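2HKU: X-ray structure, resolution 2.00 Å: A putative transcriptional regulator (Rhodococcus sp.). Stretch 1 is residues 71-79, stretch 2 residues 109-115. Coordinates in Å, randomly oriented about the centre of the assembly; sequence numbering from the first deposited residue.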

ATOM      1  N   ALA A  71       2.725 -15.813   0.003  1.00 21.76           N
ATOM      2  CA  ALA A  71       2.113 -14.500  -0.074  1.00 22.21           C
ATOM      3  C   ALA A  71       1.489 -14.260  -1.450  1.00 21.98           C
ATOM      4  O   ALA A  71       0.373 -13.805  -1.563  1.00 22.42           O
ATOM      5  N   CYS A  72       2.235 -14.587  -2.494  1.00 20.43           N
ATOM      6  CA  CYS A  72       1.735 -14.587  -3.834  1.00 21.15           C
ATOM      7  C   CYS A  72       0.469 -15.482  -4.055  1.00 19.18           C
ATOM      8  O   CYS A  72      -0.472 -15.017  -4.625  1.00 22.98           O
ATOM      9  N   ALA A  73       0.517 -16.755  -3.723  1.00 22.80           N
ATOM     10  CA  ALA A  73      -0.692 -17.676  -3.772  1.00 22.01           C
ATOM     11  C   ALA A  73      -1.869 -17.147  -2.996  1.00 22.53           C
ATOM     12  O   ALA A  73      -2.986 -17.087  -3.509  1.00 24.95           O
ATOM     13  N   ALA A  74      -1.625 -16.632  -1.789  1.00 23.12           N
ATOM     14  CA  ALA A  74      -2.698 -15.971  -1.002  1.00 21.92           C
ATOM     15  C   ALA A  74      -3.390 -14.839  -1.678  1.00 20.84           C
ATOM     16  O   ALA A  74      -4.605 -14.781  -1.743  1.00 21.62           O
ATOM     17  N   VAL A  75      -2.655 -13.862  -2.196  1.00 20.21           N
ATOM     18  CA  VAL A  75      -3.312 -12.791  -2.883  1.00 18.54           C
ATOM     19  C   VAL A  75      -3.983 -13.177  -4.231  1.00 19.21           C
ATOM     20  O   VAL A  75      -4.993 -12.579  -4.618  1.00 21.47           O
ATOM     21  N   LEU A  76      -3.392 -14.084  -4.988  1.00 19.23           N
ATOM     22  CA  LEU A  76      -4.025 -14.620  -6.194  1.00 20.62           C
ATOM     23  C   LEU A  76      -5.348 -15.323  -5.880  1.00 21.37           C
ATOM     24  O   LEU A  76      -6.353 -15.149  -6.572  1.00 21.49           O
ATOM     25  N   ARG A  77      -5.302 -16.120  -4.831  1.00 23.11           N
ATOM     26  CA  ARG A  77      -6.504 -16.841  -4.417  1.00 26.55           C
ATOM     27  C   ARG A  77      -7.551 -15.865  -3.905  1.00 25.32           C
ATOM     28  O   ARG A  77      -8.757 -15.904  -4.291  1.00 26.09           O
ATOM     29  N   ALA A  78      -7.131 -14.937  -3.029  1.00 25.23           N
ATOM     30  CA  ALA A  78      -8.030 -13.770  -2.674  1.00 23.85           C
ATOM     31  C   ALA A  78      -8.612 -13.005  -3.819  1.00 23.27           C
ATOM     32  O   ALA A  78      -9.792 -12.695  -3.826  1.00 25.38           O
ATOM     33  N   GLY A  79      -7.833 -12.639  -4.826  1.00 24.04           N
ATOM     34  CA  GLY A  79      -8.381 -11.973  -5.980  1.00 21.57           C
ATOM     35  C   GLY A  79      -9.392 -12.871  -6.737  1.00 25.07           C
ATOM     36  O   GLY A  79     -10.434 -12.385  -7.181  1.00 25.05           O
ATOM     37  N   PRO A 109      -6.278  -9.931   4.972  1.00 26.50           N
ATOM     38  CA  PRO A 109      -5.009 -10.537   5.424  1.00 25.30           C
ATOM     39  C   PRO A 109      -4.110 -11.127   4.292  1.00 26.15           C
ATOM     40  O   PRO A 109      -2.866 -11.089   4.407  1.00 24.92           O
ATOM     41  N   SER A 110      -4.728 -11.700   3.224  1.00 24.46           N
ATOM     42  CA  SER A 110      -3.970 -12.144   2.035  1.00 24.50           C
ATOM     43  C   SER A 110      -3.316 -10.996   1.258  1.00 23.51           C
ATOM     44  O   SER A 110      -2.150 -11.092   0.917  1.00 24.84           O
ATOM     45  N   VAL A 111      -4.062  -9.915   0.968  1.00 25.02           N
ATOM     46  CA  VAL A 111      -3.479  -8.693   0.338  1.00 25.04           C
ATOM     47  C   VAL A 111      -2.360  -8.150   1.255  1.00 24.78           C
ATOM     48  O   VAL A 111      -1.286  -7.687   0.796  1.00 24.06           O
ATOM     49  N   GLU A 112      -2.657  -8.092   2.547  1.00 23.86           N
ATOM     50  CA  GLU A 112      -1.704  -7.537   3.503  1.00 23.92           C
ATOM     51  C   GLU A 112      -0.410  -8.381   3.572  1.00 22.54           C
ATOM     52  O   GLU A 112       0.711  -7.841   3.503  1.00 23.52           O
ATOM     53  N   LEU A 113      -0.513  -9.692   3.631  1.00 20.79           N
ATOM     54  CA  LEU A 113       0.686 -10.505   3.443  1.00 22.60           C
ATOM     55  C   LEU A 113       1.492 -10.236   2.153  1.00 21.49           C
ATOM     56  O   LEU A 113       2.759 -10.241   2.169  1.00 21.32           O
ATOM     57  N   PHE A 114       0.795 -10.019   1.034  1.00 20.92           N
ATOM     58  CA  PHE A 114       1.475  -9.854  -0.225  1.00 20.11           C
ATOM     59  C   PHE A 114       2.145  -8.466  -0.214  1.00 20.87           C
ATOM     60  O   PHE A 114       3.244  -8.318  -0.741  1.00 20.03           O
ATOM     61  N   THR A 115       1.468  -7.447   0.340  1.00 21.81           N
ATOM     62  CA  THR A 115       2.148  -6.119   0.584  1.00 22.17           C
ATOM     63  C   THR A 115       3.443  -6.264   1.433  1.00 21.50           C
ATOM     64  O   THR A 115       4.474  -5.602   1.116  1.00 23.82           O
TER

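Two helical segments of one chain cross at 143° between their N-to-C directions, so they run roughly antiparallel, and their axes approach to 7.9 Å, with Ala71, Ala74, Ala78 and Ser110 among the side chains that point toward the opposing helix. Phe114 covers the most surface. Its CB points toward the first helix, and with chi1 t (176°) the ring lies against Val75 and Cys72. Val75, next in covered area, has its CA-to-CB bond sideways to the second helix and adopts the p rotamer (chi1 77°); its CG1 sits over one ring face, 3.8 Å from the Phe114 centroid, in a CH-pi contact, while its CG2 lies 4.3 Å from Val111 CG2. Cys72 (m) has its CA-to-CB bond directed away, yet its SG reaches the ring edge, 3.8 Å from Phe114 CE1. Ser110 (m) points toward the first helix where the backbones are near: its CB lies 3.4 Å from Ala74 O and 3.7 Å from Ala78 CB. No direct hydrogen bond joins the stretches; instead one water bridges them, donating to Ala74 O (2.6 Å from the water O) and hydrogen-bonding Ser110 OG (2.7 Å from the water O). Leu113 (chi1 t, chi2 p) extends the apolar contact, its CG 3.8 Å from Ala71 CB and its CD2 4.4 Å from Ala74 CB.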

ATOM      1  CB  ALA A  71       3.156 -13.380   0.270  1.00 21.42           C
ATOM      2  CB  CYS A  72       2.848 -15.012  -4.773  1.00 17.51           C
ATOM      3  SG  CYS A  72       4.161 -13.622  -4.811  1.00 23.09           S
ATOM      4  CB  ALA A  73      -0.326 -19.048  -3.337  1.00 24.18           C
ATOM      5  CB  ALA A  74      -2.173 -15.534   0.425  1.00 22.72           C
ATOM      6  CB  VAL A  75      -2.336 -11.492  -3.114  1.00 15.34           C
ATOM      7  CG1 VAL A  75      -1.321 -11.734  -4.311  1.00 16.06           C
ATOM      8  CG2 VAL A  75      -3.180 -10.308  -3.393  1.00 18.06           C
ATOM      9  CB  LEU A  76      -3.061 -15.636  -6.850  1.00 18.73           C
ATOM     10  CG  LEU A  76      -1.896 -14.871  -7.543  1.00 20.41           C
ATOM     11  CD1 LEU A  76      -0.917 -15.824  -8.165  1.00 24.25           C
ATOM     12  CD2 LEU A  76      -2.477 -14.070  -8.583  1.00 19.38           C
ATOM     13  CB  ARG A  77      -6.100 -17.930  -3.421  1.00 25.79           C
ATOM     14  CG  ARG A  77      -5.288 -19.076  -4.119  1.00 31.49           C
ATOM     15  CD  ARG A  77      -5.349 -20.384  -3.307  1.00 36.56           C
ATOM     16  NE  ARG A  77      -4.936 -21.573  -4.129  1.00 46.79           N
ATOM     17  CZ  ARG A  77      -3.696 -22.058  -4.208  1.00 48.16           C
ATOM     18  NH1 ARG A  77      -2.700 -21.495  -3.539  1.00 50.31           N
ATOM     19  NH2 ARG A  77      -3.442 -23.108  -4.973  1.00 49.71           N
ATOM     20  CB  ALA A  78      -7.317 -12.779  -1.724  1.00 25.64           C
ATOM     21  CB  PRO A 109      -5.486 -11.664   6.378  1.00 26.67           C
ATOM     22  CG  PRO A 109      -6.709 -11.157   6.890  1.00 27.47           C
ATOM     23  CD  PRO A 109      -7.407 -10.509   5.728  1.00 27.04           C
ATOM     24  CB  SER A 110      -4.935 -12.982   1.132  1.00 24.40           C
ATOM     25  OG  SER A 110      -5.284 -14.165   1.843  1.00 24.60           O
ATOM     26  CB  VAL A 111      -4.528  -7.584   0.139  1.00 25.39           C
ATOM     27  CG1 VAL A 111      -3.919  -6.318  -0.485  1.00 26.18           C
ATOM     28  CG2 VAL A 111      -5.695  -8.088  -0.717  1.00 26.35           C
ATOM     29  CB  GLU A 112      -2.360  -7.362   4.867  1.00 24.19           C
ATOM     30  CG  GLU A 112      -1.360  -7.005   5.954  1.00 27.71           C
ATOM     31  CD  GLU A 112      -1.955  -7.043   7.346  1.00 36.21           C
ATOM     32  OE1 GLU A 112      -3.232  -7.088   7.504  1.00 36.91           O
ATOM     33  OE2 GLU A 112      -1.125  -7.028   8.275  1.00 35.79           O
ATOM     34  CB  LEU A 113       0.327 -11.993   3.460  1.00 23.35           C
ATOM     35  CG  LEU A 113       1.355 -13.058   3.640  1.00 25.42           C
ATOM     36  CD1 LEU A 113       2.014 -12.777   5.021  1.00 28.53           C
ATOM     37  CD2 LEU A 113       0.633 -14.410   3.675  1.00 26.79           C
ATOM     38  CB  PHE A 114       0.450  -9.874  -1.369  1.00 20.90           C
ATOM     39  CG  PHE A 114       1.065  -9.610  -2.730  1.00 23.14           C
ATOM     40  CD1 PHE A 114       2.068 -10.440  -3.239  1.00 20.84           C
ATOM     41  CD2 PHE A 114       0.591  -8.542  -3.515  1.00 22.89           C
ATOM     42  CE1 PHE A 114       2.620 -10.212  -4.512  1.00 27.01           C
ATOM     43  CE2 PHE A 114       1.093  -8.318  -4.788  1.00 23.67           C
ATOM     44  CZ  PHE A 114       2.135  -9.102  -5.313  1.00 24.19           C
ATOM     45  CB  THR A 115       1.167  -4.962   1.141  1.00 20.26           C
ATOM     46  OG1 THR A 115       0.785  -5.246   2.494  1.00 26.39           O
ATOM     47  CG2 THR A 115      -0.014  -4.808   0.266  1.00 16.62           C
TER
HETATM   48  O   HOH W   1      -5.943 -16.063   0.104  1.00 33.73           O